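PDB 6XCQ: EreC from Klebsiella pneumoniae, which probably hydrolyses the macrolactone ester of erythromycin and related macrolides, an esterase activity that would inactivate these antibiotics and give resistance. Local coordinates for residues A218-L229 / A248-L259. The protein carries 1 engineered substitution. Sequence-based numbering, arbitrary orientation. Where two conformers were deposited one is given.
Sequences AISGVTRLKLRL and ASDRIESIEYTL
V222 and I252 pack as reciprocal knobs-into-holes between the antiparallel segments 218-229 and 248-259, whose axes approach to 9.8 Å at 155°. V222 enters the hole formed by I252, I255, E256 and L259: its CG1 lies 3.6 Å from E256 CB, while its CG2 meets I255 CG2 equally closely. I252 fills the matching hole among V222, L225, K226 and L229, its two branches diverging: CG2, anti to the backbone N, rests on K226 CB, and CD1 reaches L229 CG at 3.6 Å. L259 CD1 extends the apolar seam to A218 and I219, and L229 CD1 to A248. Along one border, K226 NZ forms a salt bridge with E253 OE1 (2.6 Å), approaching on the syn side and 21° out of the carboxylate plane. A bend at chi2 (-60°) brings this carboxylate back to the lysine, although E253 CB points away. One water accepts from K226 NZ and donates to E253 OE2 and E256 OE2, tying both acids to the lysine; a second links E256 OE1 to T223 OG1. On the apolar side, helix 182-191 packs on V222 and L225, and helix 164-177 on A248, I252 and I255, so four helices pack together, about 22 Å from the chain centre to the contact centre.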
ATOM      1  N   ALA A 218      20.948  -8.014  15.581  1.00 18.86           N
ATOM      2  CA  ALA A 218      20.145  -6.829  15.295  1.00 21.03           C
ATOM      3  C   ALA A 218      18.680  -7.067  15.638  1.00 20.15           C
ATOM      4  O   ALA A 218      18.019  -6.198  16.219  1.00 19.12           O
ATOM      5  CB  ALA A 218      20.296  -6.422  13.827  1.00 18.68           C
ATOM      6  N   ILE A 219      18.156  -8.239  15.286  1.00 16.84           N
ATOM      7  CA  ILE A 219      16.775  -8.572  15.621  1.00 21.65           C
ATOM      8  C   ILE A 219      16.582  -8.555  17.135  1.00 21.63           C
ATOM      9  O   ILE A 219      15.617  -7.978  17.653  1.00 19.54           O
ATOM     10  CB  ILE A 219      16.401  -9.938  15.014  1.00 19.42           C
ATOM     11  CG1 ILE A 219      16.276  -9.831  13.491  1.00 25.95           C
ATOM     12  CG2 ILE A 219      15.119 -10.494  15.623  1.00 18.07           C
ATOM     13  CD1 ILE A 219      16.253 -11.199  12.808  1.00 22.21           C
ATOM     14  N   SER A 220      17.496  -9.191  17.864  0.54 16.60           N
ATOM     15  CA  SER A 220      17.400  -9.179  19.319  0.54 21.57           C
ATOM     16  C   SER A 220      17.536  -7.762  19.866  0.54 17.87           C
ATOM     17  O   SER A 220      16.871  -7.400  20.847  0.54 21.18           O
ATOM     18  CB  SER A 220      18.464 -10.097  19.919  0.54 22.91           C
ATOM     19  OG  SER A 220      18.295 -11.429  19.457  0.54 24.56           O
ATOM     20  N   GLY A 221      18.391  -6.946  19.244  1.00 16.33           N
ATOM     21  CA  GLY A 221      18.558  -5.575  19.695  1.00 17.85           C
ATOM     22  C   GLY A 221      17.278  -4.773  19.579  1.00 20.87           C
ATOM     23  O   GLY A 221      16.946  -3.980  20.464  1.00 18.26           O
ATOM     24  N   VAL A 222      16.524  -4.990  18.496  1.00 16.21           N
ATOM     25  CA  VAL A 222      15.268  -4.273  18.317  1.00 16.04           C
ATOM     26  C   VAL A 222      14.237  -4.746  19.335  1.00 16.99           C
ATOM     27  O   VAL A 222      13.506  -3.934  19.914  1.00 13.02           O
ATOM     28  CB  VAL A 222      14.772  -4.417  16.863  1.00 18.53           C
ATOM     29  CG1 VAL A 222      13.341  -3.984  16.737  1.00 16.75           C
ATOM     30  CG2 VAL A 222      15.635  -3.556  15.938  1.00 16.76           C
ATOM     31  N   THR A 223      14.181  -6.054  19.601  1.00 15.06           N
ATOM     32  CA  THR A 223      13.257  -6.551  20.619  1.00 18.16           C
ATOM     33  C   THR A 223      13.570  -5.952  21.996  1.00 21.44           C
ATOM     34  O   THR A 223      12.660  -5.534  22.722  1.00 15.43           O
ATOM     35  CB  THR A 223      13.304  -8.084  20.651  1.00 16.70           C
ATOM     36  OG1 THR A 223      12.748  -8.605  19.424  1.00 22.32           O
ATOM     37  CG2 THR A 223      12.513  -8.627  21.800  1.00 13.41           C
ATOM     38  N   ARG A 224      14.852  -5.895  22.367  0.63 20.69           N
ATOM     39  CA  ARG A 224      15.222  -5.278  23.639  0.63 18.10           C
ATOM     40  C   ARG A 224      14.708  -3.847  23.716  0.63 16.12           C
ATOM     41  O   ARG A 224      14.117  -3.438  24.724  0.63 18.70           O
ATOM     42  CB  ARG A 224      16.742  -5.312  23.823  0.63 18.71           C
ATOM     43  CG  ARG A 224      17.229  -4.882  25.219  0.63 25.29           C
ATOM     44  CD  ARG A 224      17.666  -3.415  25.266  0.63 25.20           C
ATOM     45  NE  ARG A 224      18.602  -3.143  26.352  0.63 17.30           N
ATOM     46  CZ  ARG A 224      18.249  -2.771  27.579  0.63 24.73           C
ATOM     47  NH1 ARG A 224      16.964  -2.637  27.904  0.63 16.78           N
ATOM     48  NH2 ARG A 224      19.190  -2.547  28.490  0.63 21.84           N
ATOM     49  N   LEU A 225      14.905  -3.078  22.646  1.00 16.33           N
ATOM     50  CA  LEU A 225      14.455  -1.689  22.631  1.00 17.35           C
ATOM     51  C   LEU A 225      12.944  -1.590  22.737  1.00 21.98           C
ATOM     52  O   LEU A 225      12.424  -0.707  23.423  1.00 16.71           O
ATOM     53  CB  LEU A 225      14.912  -1.002  21.345  1.00 21.46           C
ATOM     54  CG  LEU A 225      16.173  -0.164  21.479  1.00 40.02           C
ATOM     55  CD1 LEU A 225      16.738   0.119  20.107  1.00 37.70           C
ATOM     56  CD2 LEU A 225      15.887   1.123  22.241  1.00 37.79           C
ATOM     57  N   LYS A 226      12.233  -2.462  22.018  1.00 16.89           N
ATOM     58  CA  LYS A 226      10.775  -2.432  22.001  1.00 16.47           C
ATOM     59  C   LYS A 226      10.195  -2.656  23.387  1.00 15.31           C
ATOM     60  O   LYS A 226       9.217  -2.007  23.778  1.00 14.41           O
ATOM     61  CB  LYS A 226      10.264  -3.517  21.067  1.00  8.27           C
ATOM     62  CG  LYS A 226       8.763  -3.539  20.889  1.00 20.87           C
ATOM     63  CD  LYS A 226       8.367  -4.748  20.062  1.00 28.03           C
ATOM     64  CE  LYS A 226       7.074  -5.361  20.557  1.00 35.47           C
ATOM     65  NZ  LYS A 226       5.901  -4.709  19.930  1.00 23.00           N
ATOM     66  N   LEU A 227      10.752  -3.617  24.120  1.00 13.40           N
ATOM     67  CA  LEU A 227      10.231  -3.941  25.445  1.00 14.37           C
ATOM     68  C   LEU A 227      10.622  -2.884  26.477  1.00 14.68           C
ATOM     69  O   LEU A 227       9.851  -2.604  27.403  1.00 14.02           O
ATOM     70  CB  LEU A 227      10.733  -5.324  25.868  1.00 17.90           C
ATOM     71  CG  LEU A 227       9.917  -6.572  25.482  1.00 23.38           C
ATOM     72  CD1 LEU A 227       9.367  -6.495  24.088  1.00 14.97           C
ATOM     73  CD2 LEU A 227      10.760  -7.831  25.644  1.00 23.07           C
ATOM     74  N   ARG A 228      11.799  -2.282  26.339  1.00 17.62           N
ATOM     75  CA  ARG A 228      12.162  -1.207  27.254  1.00 21.03           C
ATOM     76  C   ARG A 228      11.230  -0.012  27.079  1.00 16.12           C
ATOM     77  O   ARG A 228      10.717   0.537  28.062  1.00 14.37           O
ATOM     78  CB  ARG A 228      13.619  -0.789  27.056  1.00 18.16           C
ATOM     79  CG  ARG A 228      13.994   0.399  27.957  1.00 16.77           C
ATOM     80  CD  ARG A 228      15.436   0.870  27.770  1.00 23.07           C
ATOM     81  NE  ARG A 228      15.699   2.135  28.462  1.00 18.91           N
ATOM     82  CZ  ARG A 228      16.021   2.244  29.754  1.00 27.48           C
ATOM     83  NH1 ARG A 228      16.098   1.165  30.529  1.00 19.64           N
ATOM     84  NH2 ARG A 228      16.236   3.445  30.284  1.00 18.24           N
ATOM     85  N   LEU A 229      10.959   0.376  25.829  1.00 14.70           N
ATOM     86  CA  LEU A 229      10.132   1.558  25.600  1.00 18.07           C
ATOM     87  C   LEU A 229       8.719   1.348  26.113  1.00 14.26           C
ATOM     88  O   LEU A 229       8.133   2.247  26.725  1.00 14.10           O
ATOM     89  CB  LEU A 229      10.094   1.912  24.112  1.00 18.64           C
ATOM     90  CG  LEU A 229      11.137   2.913  23.610  1.00 36.46           C
ATOM     91  CD1 LEU A 229      10.686   4.341  23.835  1.00 39.03           C
ATOM     92  CD2 LEU A 229      12.477   2.677  24.277  1.00 41.18           C
ATOM     93  N   ALA A 248       8.566   7.304  18.762  1.00 17.14           N
ATOM     94  CA  ALA A 248       9.611   6.298  18.971  1.00 14.18           C
ATOM     95  C   ALA A 248       9.041   4.890  18.881  1.00 18.23           C
ATOM     96  O   ALA A 248       9.631   4.005  18.241  1.00 18.67           O
ATOM     97  CB  ALA A 248      10.308   6.495  20.325  1.00 14.31           C
ATOM     98  N   SER A 249       7.887   4.667  19.509  1.00 13.39           N
ATOM     99  CA  SER A 249       7.261   3.351  19.466  1.00 17.21           C
ATOM    100  C   SER A 249       6.907   2.951  18.038  1.00 19.91           C
ATOM    101  O   SER A 249       7.052   1.784  17.661  1.00 15.35           O
ATOM    102  CB  SER A 249       6.019   3.343  20.348  1.00 17.22           C
ATOM    103  OG  SER A 249       6.366   3.779  21.650  1.00 33.76           O
ATOM    104  N   ASP A 250       6.440   3.904  17.230  1.00 17.41           N
ATOM    105  CA  ASP A 250       6.143   3.585  15.841  1.00 17.93           C
ATOM    106  C   ASP A 250       7.411   3.246  15.073  1.00 16.99           C
ATOM    107  O   ASP A 250       7.419   2.306  14.267  1.00 20.08           O
ATOM    108  CB  ASP A 250       5.409   4.747  15.178  1.00 21.99           C
ATOM    109  CG  ASP A 250       4.000   4.947  15.735  1.00 34.31           C
ATOM    110  OD1 ASP A 250       3.537   4.119  16.557  1.00 25.71           O
ATOM    111  OD2 ASP A 250       3.357   5.946  15.346  1.00 27.47           O
ATOM    112  N   ARG A 251       8.496   3.997  15.303  0.50 15.24           N
ATOM    113  CA  ARG A 251       9.736   3.726  14.581  0.50 14.72           C
ATOM    114  C   ARG A 251      10.232   2.317  14.873  0.50 20.94           C
ATOM    115  O   ARG A 251      10.544   1.551  13.951  0.50 18.11           O
ATOM    116  CB  ARG A 251      10.808   4.757  14.944  0.50 16.62           C
ATOM    117  CG  ARG A 251      10.490   6.204  14.568  0.50 21.16           C
ATOM    118  CD  ARG A 251      10.355   6.416  13.052  0.50 17.71           C
ATOM    119  NE  ARG A 251       8.973   6.226  12.617  0.50 24.57           N
ATOM    120  CZ  ARG A 251       7.978   7.074  12.867  0.50 19.54           C
ATOM    121  NH1 ARG A 251       8.193   8.193  13.544  0.50 22.51           N
ATOM    122  NH2 ARG A 251       6.758   6.800  12.437  0.50 22.16           N
ATOM    123  N   ILE A 252      10.295   1.952  16.158  1.00 14.53           N
ATOM    124  CA  ILE A 252      10.743   0.615  16.545  1.00 12.57           C
ATOM    125  C   ILE A 252       9.877  -0.451  15.891  1.00 14.17           C
ATOM    126  O   ILE A 252      10.390  -1.454  15.385  1.00 17.16           O
ATOM    127  CB  ILE A 252      10.737   0.461  18.079  1.00 15.55           C
ATOM    128  CG1 ILE A 252      11.790   1.363  18.724  1.00 22.49           C
ATOM    129  CG2 ILE A 252      10.985  -0.995  18.466  1.00 21.13           C
ATOM    130  CD1 ILE A 252      11.499   1.685  20.195  1.00 25.64           C
ATOM    131  N   GLU A 253       8.552  -0.266  15.904  1.00 11.41           N
ATOM    132  CA  GLU A 253       7.678  -1.238  15.231  1.00 18.82           C
ATOM    133  C   GLU A 253       8.043  -1.366  13.754  1.00 20.23           C
ATOM    134  O   GLU A 253       8.140  -2.474  13.216  1.00 19.31           O
ATOM    135  CB  GLU A 253       6.209  -0.839  15.362  1.00 19.37           C
ATOM    136  CG  GLU A 253       5.587  -1.065  16.744  1.00 33.90           C
ATOM    137  CD  GLU A 253       5.627  -2.518  17.187  1.00 34.73           C
ATOM    138  OE1 GLU A 253       6.239  -2.801  18.244  1.00 33.55           O
ATOM    139  OE2 GLU A 253       5.065  -3.376  16.477  1.00 31.98           O
ATOM    140  N   SER A 254       8.223  -0.230  13.083  1.00 16.72           N
ATOM    141  CA  SER A 254       8.606  -0.236  11.679  1.00 18.30           C
ATOM    142  C   SER A 254       9.910  -1.001  11.464  1.00 22.37           C
ATOM    143  O   SER A 254      10.006  -1.829  10.553  1.00 17.74           O
ATOM    144  CB  SER A 254       8.729   1.199  11.169  1.00 14.72           C
ATOM    145  OG  SER A 254       9.115   1.185   9.797  1.00 20.25           O
ATOM    146  N   ILE A 255      10.925  -0.744  12.299  1.00 14.14           N
ATOM    147  CA  ILE A 255      12.208  -1.439  12.145  1.00 11.88           C
ATOM    148  C   ILE A 255      12.059  -2.933  12.402  1.00 14.21           C
ATOM    149  O   ILE A 255      12.600  -3.766  11.655  1.00 16.11           O
ATOM    150  CB  ILE A 255      13.276  -0.825  13.067  1.00 17.93           C
ATOM    151  CG1 ILE A 255      13.596   0.608  12.647  1.00 15.21           C
ATOM    152  CG2 ILE A 255      14.528  -1.671  13.053  1.00  8.33           C
ATOM    153  CD1 ILE A 255      14.052   1.534  13.860  1.00 12.57           C
ATOM    154  N   GLU A 256      11.328  -3.304  13.458  1.00 12.81           N
ATOM    155  CA  GLU A 256      11.148  -4.719  13.780  1.00 16.67           C
ATOM    156  C   GLU A 256      10.543  -5.480  12.604  1.00 17.94           C
ATOM    157  O   GLU A 256      11.010  -6.563  12.242  1.00 16.72           O
ATOM    158  CB  GLU A 256      10.265  -4.869  15.011  1.00  9.98           C
ATOM    159  CG  GLU A 256       9.913  -6.304  15.378  1.00 16.01           C
ATOM    160  CD  GLU A 256       8.767  -6.363  16.395  1.00 31.04           C
ATOM    161  OE1 GLU A 256       8.836  -7.154  17.363  1.00 20.79           O
ATOM    162  OE2 GLU A 256       7.784  -5.607  16.219  1.00 32.46           O
ATOM    163  N   TYR A 257       9.489  -4.932  12.004  1.00 24.04           N
ATOM    164  CA  TYR A 257       8.857  -5.626  10.884  1.00 14.22           C
ATOM    165  C   TYR A 257       9.695  -5.521   9.618  1.00 16.44           C
ATOM    166  O   TYR A 257       9.595  -6.388   8.736  1.00 14.92           O
ATOM    167  CB  TYR A 257       7.446  -5.081  10.665  1.00 15.13           C
ATOM    168  CG  TYR A 257       6.393  -5.728  11.559  1.00 16.01           C
ATOM    169  CD1 TYR A 257       6.256  -5.368  12.902  1.00 18.88           C
ATOM    170  CD2 TYR A 257       5.545  -6.704  11.056  1.00 16.88           C
ATOM    171  CE1 TYR A 257       5.284  -5.971  13.724  1.00 17.20           C
ATOM    172  CE2 TYR A 257       4.581  -7.301  11.846  1.00 17.52           C
ATOM    173  CZ  TYR A 257       4.452  -6.941  13.176  1.00 16.33           C
ATOM    174  OH  TYR A 257       3.499  -7.566  13.929  1.00 16.00           O
ATOM    175  N   THR A 258      10.534  -4.488   9.504  1.00 16.41           N
ATOM    176  CA  THR A 258      11.425  -4.418   8.344  1.00 19.52           C
ATOM    177  C   THR A 258      12.444  -5.551   8.362  1.00 20.97           C
ATOM    178  O   THR A 258      12.653  -6.231   7.350  1.00 15.28           O
ATOM    179  CB  THR A 258      12.127  -3.064   8.289  1.00 12.62           C
ATOM    180  OG1 THR A 258      11.153  -2.058   8.031  1.00 15.12           O
ATOM    181  CG2 THR A 258      13.130  -3.046   7.162  1.00 24.40           C
ATOM    182  N   LEU A 259      13.077  -5.787   9.514  1.00 17.87           N
ATOM    183  CA  LEU A 259      14.045  -6.878   9.618  1.00 14.86           C
ATOM    184  C   LEU A 259      13.390  -8.240   9.371  1.00 18.09           C
ATOM    185  O   LEU A 259      13.957  -9.099   8.679  1.00 20.01           O
ATOM    186  CB  LEU A 259      14.729  -6.840  10.994  1.00 15.92           C
ATOM    187  CG  LEU A 259      15.529  -5.574  11.354  1.00 19.62           C
ATOM    188  CD1 LEU A 259      16.460  -5.794  12.568  1.00 15.39           C
ATOM    189  CD2 LEU A 259      16.329  -5.052  10.150  1.00 17.85           C
TER
HETATM  190  O   HOH W   1       9.575  -8.706  19.556  0.50 30.88           O
HETATM  191  O   HOH W   2       5.629  -5.863  17.730  1.00 38.62           O